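Local coordinates for pyridoxal phosphate homeostasis protein (Bifidobacterium adolescentis ATCC 15703, PDB 3CPG) that probably binds pyridoxal 5'-phosphate and takes part in keeping the cellular supply of this cofactor in balance, at residues A[10-16]-A[58-63]; A[25-30]-A[66-72]; A[42-46]-A[254-259]; A[147-151]-A[190-196]. All coordinates share one frame. Residues are numbered along the deposited sequence.

Contact 1. Residues A[10-16]-A[58-63]; sequences KNLANEV and TRDIGE
The N-terminal loop 10-16 of the TIM barrel, ahead of helix 19-42, lies over the capped start of helix 61-69, just past K57, the predicted cofactor-attachment site. D60 is the N-cap and forms a capping box with E63: E63 N donates to D60 OD1 (2.8 Å) and D60 N to E63 OE1 (2.8 Å). A type I turn spans N11 to N14, and N11 OD1 accepts from A13 N at 2.9 Å, an Asx turn. CA atoms are closest at L12-D60 and E15-G62, both 4.0 Å. In the first turn, I61 N bonds to L12 O (3.1 Å) and G62 N to N14 O (3.0 Å); a CB on G62 would clash with E15 C. I61 packs CG2 on E15 CG at 3.7 Å; the E15 carboxylate pairs with R92 and R93 of helix 80-96. K10, all-trans, extends NZ to T58 O (3.0 Å) and to E63 OE1 in a 2.7 Å salt bridge. N14 ND2 donates to D60 OD2 at 3.1 Å.

Contact 2. Residues A[25-30]-A[66-72]; sequences ITDGVH and AAIDAGV
Residues 25-30 form a continuous helical piece of helix 19-42, with V29 N to I25 O at 2.9 Å, and they pack on the C-terminal part of helix 61-69 in the outer helical layer of the barrel. I25 brings CG2 to 4.0 Å from A66 CB and 3.9 Å from A67 CB. T26 approaches more closely through its backbone: its CA is 5.2 Å from A70 CA and 3.9 Å from A70 CB. A water donates to both T26 OG1 (2.8 Å) and A66 O (2.7 Å), while that hydroxyl also bonds to A22 O. V29 (chi1 t) has its CB 3.7 Å from A70 CB, and its CG2 lies 3.9 Å from V72 CG2. H30 sets the edge of its ring near A70 O, with NE2 at 3.3 Å. A Schellman motif ends the second helix at G71 (phi 134°), with G71 N to I68 O at 3.0 Å and V72 N to A67 O at 3.1 Å, and V72 then turns in onto strand 51-55. Small alanines thus permit close helix approach, so the direct contact is mainly apolar, supplemented by one water bridge at its polar margin.

Contact 3. Residues A[42-46]-A[254-259]; sequences QAGRE and IAEGST
R45 supplies all three direct hydrogen bonds of this contact, each to a backbone carbonyl: NH1 donates to S258 O (2.8 Å) and I254 O (2.9 Å), and NH2 to S258 O (2.9 Å). With chi1 m, chi2 t, chi3 p and chi4 -173°, the side chain carries its guanidinium to the C-terminal end of helix 250-255. There, G257 (phi 101°) is the C-prime residue of a Schellman motif in which G257 N bonds to I254 O at 3.1 Å; that oxygen therefore accepts from both G257 and R45. G257 CA lies over one face of the guanidinium, while T259 CG2 is at its edge, 4.3 Å from NH2. Farther out, A43 CB packs 3.9 Å from A255 CA, where the CA atoms of A43 and A255 are 5.1 Å apart. G44 (phi 62°) gives helix 19-42 its own Schellman ending. Two helix termini thus meet: residues 42-46 lead toward strand 51-55, and residues 254-259 toward strand 260-263, its parallel neighbour, with R45 and I254 both touching V50 and E256 held by R215 and R222 of helix 211-231.

Contact 4. Residues A[147-151]-A[190-196]; sequences AEKIS and IGTLDGI
Residues 147-151 are regular helix within helix 144-157 (S151 N to A147 O, 2.9 Å), whereas residues 190-196 run from the end of helix 183-191 through a loop into strand 196-202. L193 N bonds to I190 O at 3.0 Å. L193 (phi/psi -81/136°) and D194 (-78/161°) are extended, G195 turns at 78/-4°, and I196 enters the strand at -134/150°. The nearest CA pairs are A147-I190 at 6.4 Å and S151-G195 at 5.2 Å, one helical turn apart on the first segment. Among the side chains, A147 points its CB toward the partner, 3.7 Å from both I190 CG1 and L193 CD1 and 4.4 Å from I196 CD1. L193 (chi1 m, chi2 t) also sets CD1 3.8 Å from E148 N. I150 CG2 meets I196 CG2 at 4.0 Å, and these two isoleucines both touch V161, the first residue of strand 161-166. S151, in the t rotamer, donates OG to D194 O at 2.7 Å. The contact joins two successive helices of the barrel's outer layer at an alpha-to-beta loop, and G195 pairs by backbone with V161 where parallel strands 161-166 and 196-202 begin. Its chemistry is an apolar patch in which A147 meets I190, L193 and I196, extended by I150 on I196, with a single serine bond satisfying a loop carbonyl.

All four contacts are partly buried, and their centres lie about 17-20 Å from the chain centre; contacts 2 and 4 belong to the outer helical layer of the barrel. Contacts 1 and 2 share helix 61-69, one at its start and the other toward its end; they touch where E63 O lies 3.6 Å from I25 CD1. Helix 19-42 in turn serves contact 2 through residues 25-30 and runs on to contact 3 at its C-terminal end, about 12 Å away between nearest atoms. Contact 4 stands apart, across the chain centre from contact 2. Capping and charge dominate contact 1, guanidinium-to-carbonyl bonding contact 3, and apolar packing contacts 2 and 4, the former with a water bridge, the latter with a direct serine bond.

Contact 1. Residues A[10-16]-A[58-63]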
loop_
_atom_site.group_PDB
_atom_site.type_symbol
_atom_site.label_atom_id
_atom_site.label_comp_id
_atom_site.label_asym_id
_atom_site.label_seq_id
_atom_site.Cartn_x
_atom_site.Cartn_y
_atom_site.Cartn_z
ATOM N N LYS A 10 9.250 -3.845 -22.239
ATOM C CA LYS A 10 9.323 -5.067 -21.389
ATOM C C LYS A 10 7.959 -5.738 -21.271
ATOM O O LYS A 10 6.956 -5.075 -21.003
ATOM C CB LYS A 10 9.836 -4.697 -19.993
ATOM C CG LYS A 10 9.839 -5.852 -19.004
ATOM C CD LYS A 10 10.501 -5.450 -17.700
ATOM C CE LYS A 10 10.496 -6.592 -16.693
ATOM N NZ LYS A 10 11.261 -6.245 -15.462
ATOM N N ASN A 11 7.923 -7.053 -21.475
ATOM C CA ASN A 11 6.673 -7.801 -21.377
ATOM C C ASN A 11 6.423 -8.134 -19.912
ATOM O O ASN A 11 7.003 -9.075 -19.373
ATOM C CB ASN A 11 6.748 -9.102 -22.183
ATOM C CG ASN A 11 5.405 -9.804 -22.277
ATOM O OD1 ASN A 11 4.528 -9.602 -21.438
ATOM N ND2 ASN A 11 5.242 -10.641 -23.295
ATOM N N LEU A 12 5.551 -7.363 -19.274
ATOM C CA LEU A 12 5.242 -7.571 -17.867
ATOM C C LEU A 12 4.486 -8.866 -17.585
ATOM O O LEU A 12 4.379 -9.286 -16.434
ATOM C CB LEU A 12 4.447 -6.378 -17.338
ATOM C CG LEU A 12 5.171 -5.038 -17.476
ATOM C CD1 LEU A 12 4.243 -3.905 -17.057
ATOM C CD2 LEU A 12 6.428 -5.047 -16.620
ATOM N N ALA A 13 3.966 -9.496 -18.634
ATOM C CA ALA A 13 3.228 -10.744 -18.483
ATOM C C ALA A 13 4.164 -11.949 -18.465
ATOM O O ALA A 13 3.721 -13.081 -18.272
ATOM C CB ALA A 13 2.208 -10.887 -19.611
ATOM N N ASN A 14 5.456 -11.710 -18.675
ATOM C CA ASN A 14 6.423 -12.801 -18.659
ATOM C C ASN A 14 6.354 -13.488 -17.304
ATOM O O ASN A 14 6.375 -12.826 -16.267
ATOM C CB ASN A 14 7.837 -12.280 -18.894
ATOM C CG ASN A 14 8.877 -13.367 -18.736
ATOM O OD1 ASN A 14 8.798 -14.410 -19.389
ATOM N ND2 ASN A 14 9.854 -13.135 -17.864
ATOM N N GLU A 15 6.296 -14.817 -17.314
ATOM C CA GLU A 15 6.176 -15.591 -16.086
ATOM C C GLU A 15 7.409 -16.364 -15.634
ATOM O O GLU A 15 7.403 -16.964 -14.559
ATOM C CB GLU A 15 5.012 -16.572 -16.223
ATOM C CG GLU A 15 3.658 -15.902 -16.421
ATOM C CD GLU A 15 2.518 -16.783 -15.961
ATOM O OE1 GLU A 15 2.698 -17.491 -14.946
ATOM O OE2 GLU A 15 1.443 -16.752 -16.596
ATOM N N VAL A 16 8.463 -16.345 -16.441
ATOM C CA VAL A 16 9.670 -17.087 -16.111
ATOM C C VAL A 16 10.939 -16.246 -16.103
ATOM O O VAL A 16 11.214 -15.518 -17.054
ATOM C CB VAL A 16 9.865 -18.248 -17.110
ATOM C CG1 VAL A 16 11.180 -18.960 -16.842
ATOM C CG2 VAL A 16 8.695 -19.213 -17.012
ATOM N N THR A 58 6.865 -2.032 -12.849
ATOM C CA THR A 58 7.853 -2.401 -13.873
ATOM C C THR A 58 8.414 -3.820 -13.764
ATOM O O THR A 58 9.292 -4.205 -14.539
ATOM C CB THR A 58 9.053 -1.410 -13.917
ATOM O OG1 THR A 58 9.968 -1.702 -12.857
ATOM C CG2 THR A 58 8.566 0.026 -13.777
ATOM N N ARG A 59 7.913 -4.602 -12.814
ATOM C CA ARG A 59 8.400 -5.971 -12.658
ATOM C C ARG A 59 7.413 -6.918 -13.331
ATOM O O ARG A 59 6.211 -6.655 -13.340
ATOM C CB ARG A 59 8.529 -6.326 -11.175
ATOM C CG ARG A 59 9.218 -5.261 -10.336
ATOM C CD ARG A 59 10.609 -4.905 -10.861
ATOM N NE ARG A 59 11.165 -3.790 -10.095
ATOM C CZ ARG A 59 12.402 -3.317 -10.222
ATOM N NH1 ARG A 59 13.247 -3.858 -11.092
ATOM N NH2 ARG A 59 12.791 -2.291 -9.475
ATOM N N ASP A 60 7.908 -8.015 -13.902
ATOM C CA ASP A 60 6.999 -8.955 -14.551
ATOM C C ASP A 60 6.481 -10.012 -13.583
ATOM O O ASP A 60 6.909 -10.078 -12.432
ATOM C CB ASP A 60 7.650 -9.627 -15.774
ATOM C CG ASP A 60 8.872 -10.454 -15.427
ATOM O OD1 ASP A 60 8.909 -11.068 -14.342
ATOM O OD2 ASP A 60 9.793 -10.511 -16.271
ATOM N N ILE A 61 5.546 -10.826 -14.058
ATOM C CA ILE A 61 4.940 -11.872 -13.240
ATOM C C ILE A 61 5.964 -12.821 -12.624
ATOM O O ILE A 61 5.841 -13.209 -11.460
ATOM C CB ILE A 61 3.908 -12.675 -14.072
ATOM C CG1 ILE A 61 2.739 -11.758 -14.436
ATOM C CG2 ILE A 61 3.413 -13.887 -13.294
ATOM C CD1 ILE A 61 1.628 -12.430 -15.235
ATOM N N GLY A 62 6.972 -13.198 -13.398
ATOM C CA GLY A 62 7.984 -14.094 -12.872
ATOM C C GLY A 62 8.708 -13.475 -11.690
ATOM O O GLY A 62 8.947 -14.135 -10.676
ATOM N N GLU A 63 9.061 -12.200 -11.824
ATOM C CA GLU A 63 9.761 -11.477 -10.767
ATOM C C GLU A 63 8.899 -11.350 -9.513
ATOM O O GLU A 63 9.353 -11.591 -8.395
ATOM C CB GLU A 63 10.140 -10.074 -11.254
ATOM C CG GLU A 63 11.240 -10.057 -12.302
ATOM C CD GLU A 63 11.539 -8.656 -12.809
ATOM O OE1 GLU A 63 10.703 -8.096 -13.549
ATOM O OE2 GLU A 63 12.607 -8.112 -12.459
HETATM O O HOH W 1 9.731 -9.426 -18.879
#

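Contact 2. Residues A[25-30]-A[66-72]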
loop_
_atom_site.group_PDB
_atom_site.type_symbol
_atom_site.label_atom_id
_atom_site.label_comp_id
_atom_site.label_asym_id
_atom_site.label_seq_id
_atom_site.Cartn_x
_atom_site.Cartn_y
_atom_site.Cartn_z
ATOM N N ILE A 25 16.212 -11.742 -6.161
ATOM C CA ILE A 25 14.942 -11.332 -5.574
ATOM C C ILE A 25 14.699 -12.013 -4.232
ATOM O O ILE A 25 14.196 -11.393 -3.294
ATOM C CB ILE A 25 13.782 -11.634 -6.548
ATOM C CG1 ILE A 25 13.966 -10.793 -7.812
ATOM C CG2 ILE A 25 12.425 -11.334 -5.896
ATOM C CD1 ILE A 25 12.909 -11.022 -8.879
ATOM N N THR A 26 15.072 -13.284 -4.137
ATOM C CA THR A 26 14.885 -14.026 -2.901
ATOM C C THR A 26 15.734 -13.420 -1.786
ATOM O O THR A 26 15.257 -13.237 -0.664
ATOM C CB THR A 26 15.250 -15.508 -3.090
ATOM O OG1 THR A 26 14.363 -16.097 -4.050
ATOM C CG2 THR A 26 15.133 -16.260 -1.774
ATOM N N ASP A 27 16.987 -13.102 -2.098
ATOM C CA ASP A 27 17.880 -12.509 -1.109
ATOM C C ASP A 27 17.392 -11.109 -0.757
ATOM O O ASP A 27 17.506 -10.672 0.389
ATOM C CB ASP A 27 19.313 -12.434 -1.642
ATOM C CG ASP A 27 19.950 -13.801 -1.801
ATOM O OD1 ASP A 27 19.544 -14.737 -1.084
ATOM O OD2 ASP A 27 20.872 -13.936 -2.632
ATOM N N GLY A 28 16.849 -10.415 -1.752
ATOM C CA GLY A 28 16.330 -9.075 -1.525
ATOM C C GLY A 28 15.197 -9.096 -0.518
ATOM O O GLY A 28 15.162 -8.286 0.415
ATOM N N VAL A 29 14.260 -10.023 -0.705
ATOM C CA VAL A 29 13.125 -10.151 0.201
ATOM C C VAL A 29 13.598 -10.529 1.596
ATOM O O VAL A 29 13.136 -9.976 2.589
ATOM C CB VAL A 29 12.129 -11.234 -0.275
ATOM C CG1 VAL A 29 11.067 -11.469 0.795
ATOM C CG2 VAL A 29 11.471 -10.807 -1.571
ATOM N N HIS A 30 14.522 -11.479 1.673
ATOM C CA HIS A 30 15.024 -11.907 2.968
ATOM C C HIS A 30 15.744 -10.779 3.700
ATOM O O HIS A 30 15.569 -10.618 4.906
ATOM C CB HIS A 30 15.936 -13.126 2.799
ATOM C CG HIS A 30 15.204 -14.361 2.368
ATOM N ND1 HIS A 30 15.848 -15.503 1.940
ATOM C CD2 HIS A 30 13.879 -14.638 2.322
ATOM C CE1 HIS A 30 14.952 -16.429 1.650
ATOM N NE2 HIS A 30 13.749 -15.930 1.874
ATOM N N ALA A 66 8.519 -14.557 -7.648
ATOM C CA ALA A 66 9.740 -14.959 -6.962
ATOM C C ALA A 66 9.724 -14.266 -5.601
ATOM O O ALA A 66 10.145 -14.836 -4.595
ATOM C CB ALA A 66 10.978 -14.541 -7.763
ATOM N N ALA A 67 9.228 -13.030 -5.574
ATOM C CA ALA A 67 9.153 -12.270 -4.329
ATOM C C ALA A 67 8.131 -12.889 -3.375
ATOM O O ALA A 67 8.381 -13.014 -2.176
ATOM C CB ALA A 67 8.784 -10.820 -4.621
ATOM N N ILE A 68 6.978 -13.269 -3.904
ATOM C CA ILE A 68 5.951 -13.880 -3.071
ATOM C C ILE A 68 6.445 -15.219 -2.543
ATOM O O ILE A 68 6.253 -15.537 -1.372
ATOM C CB ILE A 68 4.634 -14.047 -3.861
ATOM C CG1 ILE A 68 3.954 -12.679 -3.978
ATOM C CG2 ILE A 68 3.712 -15.059 -3.173
ATOM C CD1 ILE A 68 2.835 -12.615 -5.010
ATOM N N ASP A 69 7.104 -15.997 -3.397
ATOM C CA ASP A 69 7.616 -17.288 -2.963
ATOM C C ASP A 69 8.672 -17.127 -1.875
ATOM O O ASP A 69 8.879 -18.035 -1.064
ATOM C CB ASP A 69 8.206 -18.067 -4.143
ATOM C CG ASP A 69 7.136 -18.671 -5.033
ATOM O OD1 ASP A 69 6.057 -19.017 -4.509
ATOM O OD2 ASP A 69 7.379 -18.817 -6.249
ATOM N N ALA A 70 9.334 -15.971 -1.855
ATOM C CA ALA A 70 10.377 -15.706 -0.867
ATOM C C ALA A 70 9.839 -15.186 0.460
ATOM O O ALA A 70 10.600 -15.015 1.412
ATOM C CB ALA A 70 11.392 -14.724 -1.429
ATOM N N GLY A 71 8.536 -14.919 0.524
ATOM C CA GLY A 71 7.960 -14.443 1.770
ATOM C C GLY A 71 7.021 -13.253 1.693
ATOM O O GLY A 71 6.358 -12.931 2.685
ATOM N N VAL A 72 6.962 -12.590 0.541
ATOM C CA VAL A 72 6.078 -11.435 0.389
ATOM C C VAL A 72 4.618 -11.873 0.397
ATOM O O VAL A 72 4.250 -12.830 -0.280
ATOM C CB VAL A 72 6.373 -10.679 -0.920
ATOM C CG1 VAL A 72 5.290 -9.644 -1.174
ATOM C CG2 VAL A 72 7.737 -10.004 -0.823
HETATM O O HOH W 2 11.738 -16.960 -4.462
#

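Contact 3. Residues A[42-46]-A[254-259]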
loop_
_atom_site.group_PDB
_atom_site.type_symbol
_atom_site.label_atom_id
_atom_site.label_comp_id
_atom_site.label_asym_id
_atom_site.label_seq_id
_atom_site.Cartn_x
_atom_site.Cartn_y
_atom_site.Cartn_z
ATOM N N GLN A 42 14.386 -2.521 17.432
ATOM C CA GLN A 42 14.953 -1.246 17.855
ATOM C C GLN A 42 13.882 -0.301 18.394
ATOM O O GLN A 42 14.124 0.447 19.343
ATOM C CB GLN A 42 15.686 -0.590 16.678
ATOM C CG GLN A 42 16.347 0.743 17.004
ATOM C CD GLN A 42 17.409 0.624 18.082
ATOM O OE1 GLN A 42 18.319 -0.199 17.989
ATOM N NE2 GLN A 42 17.302 1.457 19.111
ATOM N N ALA A 43 12.699 -0.347 17.789
ATOM C CA ALA A 43 11.590 0.511 18.198
ATOM C C ALA A 43 10.765 -0.120 19.316
ATOM O O ALA A 43 9.765 0.445 19.748
ATOM C CB ALA A 43 10.692 0.812 17.000
ATOM N N GLY A 44 11.187 -1.289 19.784
ATOM C CA GLY A 44 10.451 -1.957 20.843
ATOM C C GLY A 44 9.036 -2.326 20.432
ATOM O O GLY A 44 8.103 -2.236 21.228
ATOM N N ARG A 45 8.867 -2.740 19.182
ATOM C CA ARG A 45 7.553 -3.135 18.691
ATOM C C ARG A 45 7.492 -4.649 18.505
ATOM O O ARG A 45 8.477 -5.266 18.109
ATOM C CB ARG A 45 7.253 -2.430 17.366
ATOM C CG ARG A 45 7.076 -0.919 17.494
ATOM C CD ARG A 45 6.798 -0.271 16.145
ATOM N NE ARG A 45 5.530 -0.715 15.572
ATOM C CZ ARG A 45 5.109 -0.403 14.350
ATOM N NH1 ARG A 45 5.856 0.357 13.561
ATOM N NH2 ARG A 45 3.941 -0.854 13.913
ATOM N N GLU A 46 6.337 -5.238 18.798
ATOM C CA GLU A 46 6.150 -6.681 18.663
ATOM C C GLU A 46 6.379 -7.149 17.233
ATOM O O GLU A 46 6.048 -6.444 16.279
ATOM C CB GLU A 46 4.735 -7.088 19.085
ATOM C CG GLU A 46 4.461 -7.031 20.576
ATOM C CD GLU A 46 3.137 -7.685 20.938
ATOM O OE1 GLU A 46 2.078 -7.151 20.547
ATOM O OE2 GLU A 46 3.156 -8.743 21.604
ATOM N N ILE A 254 9.193 2.773 10.593
ATOM C CA ILE A 254 8.835 1.778 11.590
ATOM C C ILE A 254 8.989 2.339 13.004
ATOM O O ILE A 254 8.186 2.036 13.887
ATOM C CB ILE A 254 9.666 0.494 11.389
ATOM C CG1 ILE A 254 9.274 -0.142 10.048
ATOM C CG2 ILE A 254 9.419 -0.483 12.531
ATOM C CD1 ILE A 254 10.116 -1.323 9.635
ATOM N N ALA A 255 10.002 3.174 13.213
ATOM C CA ALA A 255 10.201 3.787 14.522
ATOM C C ALA A 255 9.010 4.685 14.849
ATOM O O ALA A 255 8.659 4.861 16.019
ATOM C CB ALA A 255 11.492 4.610 14.536
ATOM N N GLU A 256 8.388 5.252 13.815
ATOM C CA GLU A 256 7.246 6.141 14.007
ATOM C C GLU A 256 5.874 5.466 13.916
ATOM O O GLU A 256 4.850 6.143 13.828
ATOM C CB GLU A 256 7.313 7.312 13.018
ATOM C CG GLU A 256 8.461 8.302 13.258
ATOM C CD GLU A 256 8.447 8.922 14.651
ATOM O OE1 GLU A 256 7.349 9.181 15.190
ATOM O OE2 GLU A 256 9.544 9.169 15.201
ATOM N N GLY A 257 5.849 4.135 13.917
ATOM C CA GLY A 257 4.577 3.425 13.894
ATOM C C GLY A 257 4.026 2.824 12.610
ATOM O O GLY A 257 2.888 2.353 12.596
ATOM N N SER A 258 4.807 2.819 11.537
ATOM C CA SER A 258 4.327 2.253 10.281
ATOM C C SER A 258 3.803 0.829 10.448
ATOM O O SER A 258 4.368 0.045 11.210
ATOM C CB SER A 258 5.451 2.249 9.246
ATOM O OG SER A 258 5.040 1.571 8.071
ATOM N N THR A 259 2.722 0.499 9.744
ATOM C CA THR A 259 2.172 -0.854 9.806
ATOM C C THR A 259 2.325 -1.518 8.447
ATOM O O THR A 259 2.129 -2.722 8.309
ATOM C CB THR A 259 0.685 -0.869 10.198
ATOM O OG1 THR A 259 -0.097 -0.258 9.163
ATOM C CG2 THR A 259 0.483 -0.129 11.514
#

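Contact 4. Residues A[147-151]-A[190-196]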
loop_
_atom_site.group_PDB
_atom_site.type_symbol
_atom_site.label_atom_id
_atom_site.label_comp_id
_atom_site.label_asym_id
_atom_site.label_seq_id
_atom_site.Cartn_x
_atom_site.Cartn_y
_atom_site.Cartn_z
ATOM N N ALA A 147 -12.556 10.105 -3.675
ATOM C CA ALA A 147 -13.259 9.111 -2.873
ATOM C C ALA A 147 -14.702 8.954 -3.344
ATOM O O ALA A 147 -15.233 7.844 -3.383
ATOM C CB ALA A 147 -13.225 9.512 -1.401
ATOM N N GLU A 148 -15.338 10.069 -3.693
ATOM C CA GLU A 148 -16.720 10.035 -4.169
ATOM C C GLU A 148 -16.799 9.312 -5.511
ATOM O O GLU A 148 -17.715 8.525 -5.751
ATOM C CB GLU A 148 -17.275 11.453 -4.336
ATOM C CG GLU A 148 -17.410 12.257 -3.055
ATOM C CD GLU A 148 -17.932 13.665 -3.305
ATOM O OE1 GLU A 148 -17.357 14.373 -4.160
ATOM O OE2 GLU A 148 -18.912 14.069 -2.642
ATOM N N LYS A 149 -15.839 9.583 -6.388
ATOM C CA LYS A 149 -15.825 8.944 -7.699
ATOM C C LYS A 149 -15.653 7.436 -7.555
ATOM O O LYS A 149 -16.269 6.662 -8.279
ATOM C CB LYS A 149 -14.703 9.522 -8.560
ATOM C CG LYS A 149 -14.900 10.985 -8.898
ATOM C CD LYS A 149 -13.704 11.545 -9.644
ATOM C CE LYS A 149 -13.874 13.034 -9.894
ATOM N NZ LYS A 149 -12.706 13.593 -10.630
ATOM N N ILE A 150 -14.812 7.020 -6.615
ATOM C CA ILE A 150 -14.597 5.594 -6.396
ATOM C C ILE A 150 -15.862 4.999 -5.789
ATOM O O ILE A 150 -16.291 3.908 -6.162
ATOM C CB ILE A 150 -13.384 5.362 -5.462
ATOM C CG1 ILE A 150 -12.113 5.858 -6.161
ATOM C CG2 ILE A 150 -13.274 3.884 -5.087
ATOM C CD1 ILE A 150 -10.861 5.817 -5.301
ATOM N N SER A 151 -16.472 5.733 -4.866
ATOM C CA SER A 151 -17.696 5.280 -4.216
ATOM C C SER A 151 -18.815 5.008 -5.227
ATOM O O SER A 151 -19.449 3.952 -5.201
ATOM C CB SER A 151 -18.170 6.329 -3.204
ATOM O OG SER A 151 -19.458 6.010 -2.702
ATOM N N ILE A 190 -15.022 10.677 3.994
ATOM C CA ILE A 190 -14.836 9.407 3.296
ATOM C C ILE A 190 -15.558 8.295 4.056
ATOM O O ILE A 190 -16.141 7.392 3.456
ATOM C CB ILE A 190 -13.331 9.051 3.175
ATOM C CG1 ILE A 190 -12.641 10.041 2.233
ATOM C CG2 ILE A 190 -13.167 7.617 2.670
ATOM C CD1 ILE A 190 -11.139 9.848 2.110
ATOM N N GLY A 191 -15.525 8.375 5.383
ATOM C CA GLY A 191 -16.182 7.368 6.198
ATOM C C GLY A 191 -17.681 7.273 5.978
ATOM O O GLY A 191 -18.289 6.246 6.281
ATOM N N THR A 192 -18.282 8.334 5.446
ATOM C CA THR A 192 -19.723 8.345 5.206
ATOM C C THR A 192 -20.117 7.786 3.842
ATOM O O THR A 192 -21.296 7.556 3.581
ATOM C CB THR A 192 -20.303 9.773 5.305
ATOM O OG1 THR A 192 -19.813 10.569 4.217
ATOM C CG2 THR A 192 -19.905 10.417 6.619
ATOM N N LEU A 193 -19.133 7.563 2.977
ATOM C CA LEU A 193 -19.410 7.053 1.637
ATOM C C LEU A 193 -19.612 5.545 1.582
ATOM O O LEU A 193 -18.861 4.788 2.194
ATOM C CB LEU A 193 -18.274 7.441 0.689
ATOM C CG LEU A 193 -18.027 8.944 0.527
ATOM C CD1 LEU A 193 -16.768 9.180 -0.292
ATOM C CD2 LEU A 193 -19.234 9.589 -0.143
ATOM N N ASP A 194 -20.636 5.115 0.847
ATOM C CA ASP A 194 -20.915 3.691 0.689
ATOM C C ASP A 194 -19.942 3.116 -0.339
ATOM O O ASP A 194 -19.349 3.856 -1.123
ATOM C CB ASP A 194 -22.348 3.463 0.192
ATOM C CG ASP A 194 -23.398 3.931 1.182
ATOM O OD1 ASP A 194 -23.279 3.606 2.380
ATOM O OD2 ASP A 194 -24.351 4.617 0.753
ATOM N N GLY A 195 -19.773 1.798 -0.333
ATOM C CA GLY A 195 -18.880 1.176 -1.294
ATOM C C GLY A 195 -17.398 1.277 -0.983
ATOM O O GLY A 195 -16.575 0.726 -1.714
ATOM N N ILE A 196 -17.042 1.992 0.080
ATOM C CA ILE A 196 -15.638 2.106 0.451
ATOM C C ILE A 196 -15.422 1.895 1.941
ATOM O O ILE A 196 -16.298 2.175 2.767
ATOM C CB ILE A 196 -15.021 3.475 0.047
ATOM C CG1 ILE A 196 -15.818 4.623 0.657
ATOM C CG2 ILE A 196 -14.964 3.598 -1.471
ATOM C CD1 ILE A 196 -15.280 5.994 0.281
#